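Long-range contacts in dehydrogenase (Sinorhizobium meliloti, PDB 3UOE), which probably works as an oxidoreductase of the LDH2/MDH2 (malate/L-lactate dehydrogenase) family, although its own substrate is not established: residues Gly154-Val159 against Ile184-Ala189; Ala165-Phe170 against Ile241-Asp246; Gln174-Thr179 against Leu268-Asn273; His191-Asp196 against Ala323-Gly328. One frame throughout, in Å; residues are numbered along the deposited sequence.

Interaction 1 (Gly154-Val159 against Ile184-Ala189); sequences GLIGIV and IGIPAA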
# COMPACT_ATOMS: atom_id res chain seq x y z
N GLY A 154 10.14 -6.56 16.71
CA GLY A 154 8.90 -6.14 17.34
C GLY A 154 8.38 -4.82 16.82
O GLY A 154 7.57 -4.17 17.47
N LEU A 155 8.83 -4.42 15.63
CA LEU A 155 8.35 -3.19 15.01
C LEU A 155 7.47 -3.44 13.79
O LEU A 155 7.55 -4.50 13.17
CB LEU A 155 9.53 -2.30 14.62
CG LEU A 155 10.45 -1.88 15.76
CD1 LEU A 155 11.77 -1.33 15.21
CD2 LEU A 155 9.76 -0.88 16.69
N ILE A 156 6.64 -2.47 13.46
CA ILE A 156 5.94 -2.46 12.19
C ILE A 156 6.85 -1.80 11.16
O ILE A 156 7.33 -0.68 11.38
CB ILE A 156 4.63 -1.65 12.26
CG1 ILE A 156 3.56 -2.43 13.03
CG2 ILE A 156 4.16 -1.27 10.86
CD1 ILE A 156 2.48 -1.52 13.69
N GLY A 157 7.10 -2.50 10.06
CA GLY A 157 7.98 -1.99 9.02
C GLY A 157 7.29 -1.94 7.67
O GLY A 157 6.71 -2.93 7.22
N ILE A 158 7.34 -0.77 7.04
CA ILE A 158 6.75 -0.56 5.73
C ILE A 158 7.85 -0.11 4.78
O ILE A 158 8.57 0.86 5.07
CB ILE A 158 5.63 0.48 5.79
CG1 ILE A 158 4.57 0.01 6.80
CG2 ILE A 158 5.02 0.73 4.40
CD1 ILE A 158 3.42 0.95 6.95
N VAL A 159 8.01 -0.83 3.67
CA VAL A 159 9.14 -0.61 2.78
C VAL A 159 8.69 -0.47 1.34
O VAL A 159 7.80 -1.20 0.89
CB VAL A 159 10.14 -1.75 2.88
CG1 VAL A 159 11.52 -1.27 2.44
CG2 VAL A 159 10.18 -2.30 4.29
N ILE A 184 5.26 -5.08 3.92
CA ILE A 184 4.76 -4.73 5.25
C ILE A 184 5.02 -5.84 6.27
O ILE A 184 4.56 -6.96 6.12
CB ILE A 184 3.25 -4.39 5.21
CG1 ILE A 184 2.98 -3.25 4.23
CG2 ILE A 184 2.75 -4.02 6.60
CD1 ILE A 184 1.51 -2.89 4.08
N GLY A 185 5.80 -5.51 7.30
CA GLY A 185 6.08 -6.46 8.37
C GLY A 185 5.35 -6.09 9.65
O GLY A 185 5.39 -4.94 10.09
N ILE A 186 4.67 -7.06 10.24
CA ILE A 186 3.91 -6.80 11.46
C ILE A 186 4.19 -7.88 12.49
O ILE A 186 4.02 -9.07 12.21
CB ILE A 186 2.40 -6.66 11.17
CG1 ILE A 186 2.15 -5.56 10.12
CG2 ILE A 186 1.65 -6.36 12.45
CD1 ILE A 186 0.70 -5.32 9.78
N PRO A 187 4.63 -7.47 13.69
CA PRO A 187 4.89 -8.47 14.73
C PRO A 187 3.64 -9.29 15.01
O PRO A 187 2.54 -8.76 15.15
CB PRO A 187 5.28 -7.63 15.95
CG PRO A 187 5.79 -6.35 15.39
CD PRO A 187 5.03 -6.11 14.11
N ALA A 188 3.82 -10.60 15.06
CA ALA A 188 2.77 -11.51 15.48
C ALA A 188 3.42 -12.27 16.61
O ALA A 188 4.51 -11.90 17.04
CB ALA A 188 2.38 -12.43 14.35
N ALA A 189 2.78 -13.32 17.13
CA ALA A 189 3.41 -14.05 18.23
C ALA A 189 4.74 -14.61 17.75
O ALA A 189 5.76 -13.92 17.74
CB ALA A 189 2.51 -15.16 18.73
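Gly157 and Gly185 face each other as a hydrogen-bonded pair where strands 156-161 and 182-186 run antiparallel within the mixed sheet of the malate/L-lactate dehydrogenase fold. Here the contact is tight. Gly185 N donates to Gly157 O at 2.7 Å, almost straight (171°) and in the carbonyl plane, and Gly157 N returns a bond to Gly185 O at 3.0 Å. Neither residue puts a side chain on that face of the sheet. Both carbonyl oxygens take a second, weaker contact from a CA-H: Ile156 CA reaches Gly185 O and Ile184 CA reaches Gly157 O, each at 3.3 Å.

The isoleucines pack more loosely. Ile158 and Ile184 form the neighbouring non-hydrogen-bonded pair, and CG1 of Ile158 comes only to 4.4 Å from CG2 of Ile184. Their branched, apolar shape suits a strand covered by another protein surface: Ala255 of the second subunit packs on Ile184, and its Leu259 on Ile156 and Ile186. After Pro187 the chain leaves the pair, and Ala189, which touches helix 300-311, is exposed.

Pro187, which has no N-H to offer, ends the pairing. Its ring crosses the Ile156 side chain at about a right angle, and its CD lies 3.1 Å from Leu155 O.

Interaction 2 (Ala165-Phe170 against Ile241-Asp246); sequences ALVHPF and IAPFGD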
# COMPACT_ATOMS: atom_id res chain seq x y z
N ALA A 165 11.48 2.41 -15.48
CA ALA A 165 10.14 2.33 -16.04
C ALA A 165 9.97 1.00 -16.77
O ALA A 165 10.57 0.77 -17.82
CB ALA A 165 9.91 3.50 -17.00
N LEU A 166 9.17 0.11 -16.20
CA LEU A 166 8.99 -1.22 -16.79
C LEU A 166 7.53 -1.59 -16.94
O LEU A 166 7.20 -2.59 -17.59
CB LEU A 166 9.69 -2.27 -15.93
CG LEU A 166 11.20 -2.10 -15.84
CD1 LEU A 166 11.78 -2.96 -14.71
CD2 LEU A 166 11.86 -2.42 -17.19
N VAL A 167 6.65 -0.78 -16.36
CA VAL A 167 5.25 -1.13 -16.20
C VAL A 167 4.37 -0.08 -16.86
O VAL A 167 4.58 1.11 -16.65
CB VAL A 167 4.88 -1.19 -14.70
CG1 VAL A 167 3.38 -1.42 -14.50
CG2 VAL A 167 5.72 -2.25 -13.98
N HIS A 168 3.40 -0.51 -17.65
CA HIS A 168 2.51 0.47 -18.26
C HIS A 168 1.33 0.78 -17.36
O HIS A 168 0.94 -0.05 -16.55
CB HIS A 168 2.03 0.03 -19.65
CG HIS A 168 1.26 -1.25 -19.65
ND1 HIS A 168 -0.02 -1.36 -19.14
CD2 HIS A 168 1.57 -2.48 -20.14
CE1 HIS A 168 -0.45 -2.60 -19.30
NE2 HIS A 168 0.49 -3.30 -19.91
N PRO A 169 0.75 1.98 -17.50
CA PRO A 169 -0.45 2.27 -16.72
C PRO A 169 -1.60 1.38 -17.19
O PRO A 169 -1.55 0.83 -18.29
CB PRO A 169 -0.76 3.73 -17.07
CG PRO A 169 0.48 4.26 -17.74
CD PRO A 169 1.12 3.08 -18.40
N PHE A 170 -2.61 1.24 -16.35
CA PHE A 170 -3.85 0.61 -16.77
C PHE A 170 -4.42 1.47 -17.91
O PHE A 170 -4.52 2.68 -17.78
CB PHE A 170 -4.81 0.53 -15.59
CG PHE A 170 -6.11 -0.15 -15.91
CD1 PHE A 170 -6.18 -1.53 -16.02
CD2 PHE A 170 -7.27 0.59 -16.11
CE1 PHE A 170 -7.38 -2.16 -16.33
CE2 PHE A 170 -8.47 -0.03 -16.41
CZ PHE A 170 -8.53 -1.40 -16.52
N ILE A 241 5.20 -4.14 -18.78
CA ILE A 241 4.51 -5.13 -17.98
C ILE A 241 3.22 -4.50 -17.48
O ILE A 241 3.16 -3.30 -17.26
CB ILE A 241 5.39 -5.57 -16.79
CG1 ILE A 241 6.67 -6.25 -17.29
CG2 ILE A 241 4.63 -6.51 -15.86
CD1 ILE A 241 7.75 -6.43 -16.23
N ALA A 242 2.19 -5.32 -17.33
CA ALA A 242 0.91 -4.85 -16.81
C ALA A 242 0.97 -4.71 -15.29
O ALA A 242 1.75 -5.39 -14.62
CB ALA A 242 -0.22 -5.79 -17.22
N PRO A 243 0.15 -3.81 -14.73
CA PRO A 243 -0.03 -3.73 -13.28
C PRO A 243 -0.83 -4.94 -12.83
O PRO A 243 -1.57 -5.49 -13.64
CB PRO A 243 -0.89 -2.48 -13.12
CG PRO A 243 -1.67 -2.42 -14.42
CD PRO A 243 -0.62 -2.77 -15.43
N PHE A 244 -0.70 -5.34 -11.58
CA PHE A 244 -1.60 -6.37 -11.05
C PHE A 244 -2.89 -5.67 -10.65
O PHE A 244 -2.89 -4.46 -10.45
CB PHE A 244 -0.99 -7.06 -9.84
CG PHE A 244 -1.44 -6.48 -8.53
CD1 PHE A 244 -0.89 -5.30 -8.07
CD2 PHE A 244 -2.42 -7.12 -7.78
CE1 PHE A 244 -1.31 -4.76 -6.87
CE2 PHE A 244 -2.84 -6.58 -6.58
CZ PHE A 244 -2.29 -5.40 -6.12
N GLY A 245 -3.97 -6.42 -10.55
CA GLY A 245 -5.22 -5.89 -10.03
C GLY A 245 -5.78 -4.72 -10.82
O GLY A 245 -6.48 -3.88 -10.26
N ASP A 246 -5.48 -4.67 -12.11
CA ASP A 246 -6.08 -3.67 -12.99
C ASP A 246 -5.90 -2.22 -12.47
O ASP A 246 -4.81 -1.83 -12.08
CB ASP A 246 -7.56 -3.99 -13.23
CG ASP A 246 -7.77 -5.36 -13.88
OD1 ASP A 246 -7.04 -5.70 -14.84
OD2 ASP A 246 -8.67 -6.10 -13.43
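The backbones of Leu166-His168 and Ile241 form a single bridge, with Val167 CA 4.4 Å from Ile241 CA. It ties the loop after strand 156-161 to the loop that follows strand 240-241 and leads to helix 246-264. Ile241 N gives its hydrogen to Leu166 O at 2.8 Å (163°), and Ile241 O receives His168 N at 2.8 Å. On the other side of the loop Leu166 and Val167 both face Ile177 in a classic beta bulge, so this short piece of chain is bonded along both edges.

Among the side chains, Val167 turns CG1 anti to its own nitrogen (chi1 174°), which sets that methyl 3.3 Å from Ile241 O and near the Pro243 ring. The His168 imidazole lies over the same carbonyl: Ile241 O sits above one ring face, offset toward the rim, 3.4 Å from CD2. His168 ND1 donates to Pro169 O at 2.8 Å, in the ring plane but from above the carbonyl plane, which fixes the ring's rotation; NE2 then rests beside CA and the small CB of Ala242. Pro243 CD closes on His168 O at 3.3 Å. At the exposed end Phe170 CE1 touches Asp246 CB at 3.6 Å, and Phe170 also touches Tyr250 of helix 246-264.

Since ND1 carries the hydrogen, an uncharged imidazole here would probably be the ND1-H tautomer, with NE2 as its potential acceptor.

Interaction 3 (Gln174-Thr179 against Leu268-Asn273); sequences QALIGT and LAPDVN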
# COMPACT_ATOMS: atom_id res chain seq x y z
N GLN A 174 2.74 1.83 -22.70
CA GLN A 174 4.14 2.26 -22.60
C GLN A 174 4.66 2.07 -21.19
O GLN A 174 3.94 2.32 -20.22
CB GLN A 174 4.29 3.72 -22.98
CG GLN A 174 4.16 3.99 -24.45
CD GLN A 174 4.45 5.44 -24.78
OE1 GLN A 174 3.66 6.33 -24.49
NE2 GLN A 174 5.60 5.67 -25.41
N ALA A 175 5.91 1.64 -21.08
CA ALA A 175 6.60 1.52 -19.81
C ALA A 175 6.84 2.91 -19.22
O ALA A 175 7.61 3.69 -19.77
CB ALA A 175 7.92 0.80 -20.01
N LEU A 176 6.20 3.21 -18.09
CA LEU A 176 6.28 4.56 -17.51
C LEU A 176 6.36 4.54 -16.00
O LEU A 176 6.63 5.57 -15.36
CB LEU A 176 5.07 5.38 -17.95
CG LEU A 176 5.04 5.76 -19.43
CD1 LEU A 176 3.64 6.22 -19.86
CD2 LEU A 176 6.10 6.81 -19.74
N ILE A 177 6.13 3.37 -15.43
CA ILE A 177 6.07 3.19 -13.98
C ILE A 177 7.00 2.05 -13.60
O ILE A 177 7.21 1.12 -14.39
CB ILE A 177 4.60 2.87 -13.55
CG1 ILE A 177 3.66 3.99 -14.01
CG2 ILE A 177 4.49 2.64 -12.04
CD1 ILE A 177 2.18 3.59 -14.03
N GLY A 178 7.58 2.11 -12.40
CA GLY A 178 8.47 1.05 -11.95
C GLY A 178 7.71 -0.16 -11.46
O GLY A 178 6.47 -0.12 -11.35
N THR A 179 8.42 -1.25 -11.17
CA THR A 179 7.78 -2.44 -10.62
C THR A 179 7.27 -2.19 -9.20
O THR A 179 6.39 -2.89 -8.71
CB THR A 179 8.71 -3.67 -10.66
OG1 THR A 179 9.95 -3.35 -10.03
CG2 THR A 179 8.96 -4.10 -12.10
N LEU A 268 11.82 10.00 -11.16
CA LEU A 268 10.65 9.26 -11.63
C LEU A 268 11.08 8.17 -12.63
O LEU A 268 12.05 8.34 -13.38
CB LEU A 268 9.65 10.20 -12.28
CG LEU A 268 8.77 11.11 -11.39
CD1 LEU A 268 8.13 10.34 -10.24
CD2 LEU A 268 9.57 12.31 -10.90
N ALA A 269 10.33 7.06 -12.64
CA ALA A 269 10.68 5.87 -13.43
C ALA A 269 11.28 6.12 -14.80
O ALA A 269 12.33 5.56 -15.11
CB ALA A 269 9.47 4.91 -13.55
N PRO A 270 10.63 6.95 -15.64
CA PRO A 270 11.16 7.13 -17.00
C PRO A 270 12.62 7.61 -17.02
O PRO A 270 13.33 7.38 -18.00
CB PRO A 270 10.23 8.20 -17.61
CG PRO A 270 8.96 8.09 -16.83
CD PRO A 270 9.41 7.76 -15.42
N ASP A 271 13.07 8.26 -15.95
CA ASP A 271 14.45 8.76 -15.88
C ASP A 271 15.35 7.83 -15.09
O ASP A 271 16.53 8.13 -14.89
CB ASP A 271 14.48 10.14 -15.23
CG ASP A 271 13.63 11.15 -15.97
OD1 ASP A 271 12.85 11.87 -15.32
OD2 ASP A 271 13.73 11.19 -17.21
N VAL A 272 14.80 6.71 -14.64
CA VAL A 272 15.55 5.84 -13.74
C VAL A 272 16.43 4.84 -14.49
O VAL A 272 15.99 4.18 -15.43
CB VAL A 272 14.61 5.10 -12.76
CG1 VAL A 272 15.37 4.02 -11.98
CG2 VAL A 272 13.95 6.10 -11.81
N ASN A 273 17.70 4.74 -14.07
CA ASN A 273 18.59 3.67 -14.55
C ASN A 273 19.39 3.09 -13.38
O ASN A 273 19.12 3.39 -12.21
CB ASN A 273 19.61 4.18 -15.58
CG ASN A 273 19.08 5.29 -16.46
OD1 ASN A 273 19.44 6.47 -16.28
ND2 ASN A 273 18.25 4.94 -17.43
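Ala269 pushes its methyl against a bend of backbone, with CB 3.4 Å from Leu176 O and 3.6 Å from Gly178 N. A small side chain suits this place because it meets main chain directly, and Gly178 brings no side chain toward it. Next to it Pro270 lays CD at 3.5 Å from the same Leu176 O, while its CG makes a loose apolar contact with Leu176 CD2 at 4.3 Å. The two segments thus meet by packing alone.

Ala269-Asp271 is a short 3-10 segment, held by Asp271 N to Leu268 O and Val272 N to Ala269 O, both 2.8 Å. The proline near its start sits well there, since the first residues of such a segment need no N-H for its internal bonds. Across from it, Leu176 and Ile177 belong to the bulged pairing with Val167.

In the second shell, the carboxylate of Glu257 on helix 246-264 joins the two sides: OE1 accepts from Gly178 N and OE2 from Ala269 N. Beyond it the second subunit takes part. Its Tyr306 hydroxyl hydrogen-bonds to Leu176 O, the same oxygen that Ala269 and Pro270 touch, and the residue packs on Ile177 and Pro270.

Interaction 4 (His191-Asp196 against Ala323-Gly328); sequences HPFVLD and AIPGDG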
# COMPACT_ATOMS: atom_id res chain seq x y z
N HIS A 191 5.87 -16.45 14.38
CA HIS A 191 6.19 -15.97 13.05
C HIS A 191 5.44 -14.69 12.69
O HIS A 191 4.22 -14.61 12.84
CB HIS A 191 5.91 -17.07 12.02
CG HIS A 191 6.60 -18.36 12.34
ND1 HIS A 191 7.90 -18.61 11.99
CD2 HIS A 191 6.16 -19.46 13.00
CE1 HIS A 191 8.25 -19.82 12.41
NE2 HIS A 191 7.21 -20.35 13.03
N PRO A 192 6.18 -13.69 12.19
CA PRO A 192 5.60 -12.39 11.87
C PRO A 192 4.77 -12.40 10.59
O PRO A 192 5.05 -13.16 9.67
CB PRO A 192 6.82 -11.48 11.68
CG PRO A 192 8.04 -12.34 11.85
CD PRO A 192 7.61 -13.77 11.83
N PHE A 193 3.75 -11.55 10.55
CA PHE A 193 3.06 -11.24 9.31
C PHE A 193 4.06 -10.53 8.38
O PHE A 193 4.66 -9.52 8.76
CB PHE A 193 1.86 -10.33 9.60
CG PHE A 193 1.24 -9.74 8.36
CD1 PHE A 193 1.74 -8.55 7.83
CD2 PHE A 193 0.17 -10.36 7.74
CE1 PHE A 193 1.16 -7.98 6.68
CE2 PHE A 193 -0.42 -9.80 6.59
CZ PHE A 193 0.08 -8.62 6.06
N VAL A 194 4.25 -11.07 7.19
CA VAL A 194 5.21 -10.49 6.25
C VAL A 194 4.65 -10.44 4.83
O VAL A 194 4.61 -11.45 4.13
CB VAL A 194 6.58 -11.25 6.24
CG1 VAL A 194 7.52 -10.63 5.22
CG2 VAL A 194 7.21 -11.24 7.63
N LEU A 195 4.23 -9.24 4.42
CA LEU A 195 3.69 -9.02 3.09
C LEU A 195 4.74 -8.35 2.21
O LEU A 195 5.37 -7.39 2.63
CB LEU A 195 2.46 -8.12 3.16
CG LEU A 195 1.77 -7.77 1.84
CD1 LEU A 195 1.09 -9.01 1.24
CD2 LEU A 195 0.77 -6.64 2.04
N ASP A 196 4.91 -8.87 0.99
CA ASP A 196 5.84 -8.31 0.01
C ASP A 196 5.25 -8.51 -1.38
O ASP A 196 5.06 -9.64 -1.82
CB ASP A 196 7.20 -9.01 0.11
CG ASP A 196 8.25 -8.40 -0.82
OD1 ASP A 196 7.98 -7.35 -1.44
OD2 ASP A 196 9.36 -8.98 -0.91
N ALA A 323 -3.80 -19.30 4.05
CA ALA A 323 -2.47 -18.95 4.52
C ALA A 323 -2.38 -17.46 4.88
O ALA A 323 -3.15 -16.64 4.37
CB ALA A 323 -1.45 -19.30 3.48
N ILE A 324 -1.44 -17.14 5.77
CA ILE A 324 -1.10 -15.77 6.10
C ILE A 324 0.17 -15.36 5.35
O ILE A 324 1.11 -16.15 5.26
CB ILE A 324 -0.83 -15.62 7.60
CG1 ILE A 324 -1.98 -16.23 8.41
CG2 ILE A 324 -0.63 -14.16 7.96
CD1 ILE A 324 -3.36 -15.68 8.06
N PRO A 325 0.20 -14.13 4.80
CA PRO A 325 1.39 -13.65 4.08
C PRO A 325 2.66 -13.91 4.88
O PRO A 325 2.77 -13.48 6.03
CB PRO A 325 1.13 -12.15 3.95
CG PRO A 325 -0.36 -12.06 3.83
CD PRO A 325 -0.91 -13.16 4.74
N GLY A 326 3.59 -14.63 4.27
CA GLY A 326 4.78 -15.07 4.99
C GLY A 326 4.86 -16.56 5.27
O GLY A 326 5.94 -17.10 5.45
N ASP A 327 3.71 -17.24 5.31
CA ASP A 327 3.70 -18.70 5.49
C ASP A 327 4.41 -19.42 4.35
O ASP A 327 5.32 -20.22 4.57
CB ASP A 327 2.27 -19.24 5.59
CG ASP A 327 1.55 -18.79 6.85
OD1 ASP A 327 2.23 -18.34 7.81
OD2 ASP A 327 0.31 -18.89 6.88
N GLY A 328 3.99 -19.13 3.13
CA GLY A 328 4.56 -19.80 1.97
C GLY A 328 6.07 -19.64 1.92
O GLY A 328 6.80 -20.63 1.79
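Val194, on strand 193-197, an outermost strand of the mixed sheet within this chain, bonds to a type II beta turn, Ile324-Asp327, that leads into helix 327-339. The polar link between the two segments is a main-chain one: Val194 N donates to Pro325 O at 3.1 Å, nearly straight at the hydrogen (169°) but arriving from above the carbonyl plane, 46° out of it. Strand 182-186 bonds to the other edge of this strand, so the turn takes up the side on which no further strand of the chain lies.

Apolar contacts lie beside that bond. Phe193 extends its ring away from its own nitrogen, bringing CE2 to 3.6 Å from Pro325 CG and putting Ile324 CG2 at the ring edge, 3.9 Å from CD2. On the next residue but one, Leu195 CD1 reaches Pro325 CB at 4.1 Å. The proline thus rests against both Phe193 and Leu195, and Leu254 of the second subunit also packs on it.

Conformation and charge complete the turn, which Asp327 N closes on Ile324 O at 2.8 Å. Proline fits its second position, where the ring holds phi negative, and Gly326 takes the third with a phi of 110° that suits a residue without a side chain; it is also the N-cap of the helix. Arg311 forms a salt bridge with Asp327, whose OD2 additionally accepts the Ile324 N-H at 2.7 Å, met from above the carboxylate plane.

How the interactions relate
Interactions 1 and 4 belong to one sheet: strand 182-186 is shared between them, pairing with 156-161 on one side and with 193-197 on the other through Ile184 N to Leu195 O and Ile186 N to Phe193 O. Interactions 2 and 3 are likewise neighbours, joined by backbone pairing of 165-170 with 174-179; about 27 Å separates the centres of interactions 1 and 2. Interactions 1 and 3 are buried, the first through reciprocal strand bonds and the other through packing of alanine and proline on main chain. Interactions 2 and 4 are partly buried and add aromatic and proline contacts to two backbone bonds in interaction 2 and one in interaction 4; interaction 2 ends in exposed Phe170 and Asp246, whereas no touching residue of interaction 4 is exposed. All four touch the second subunit.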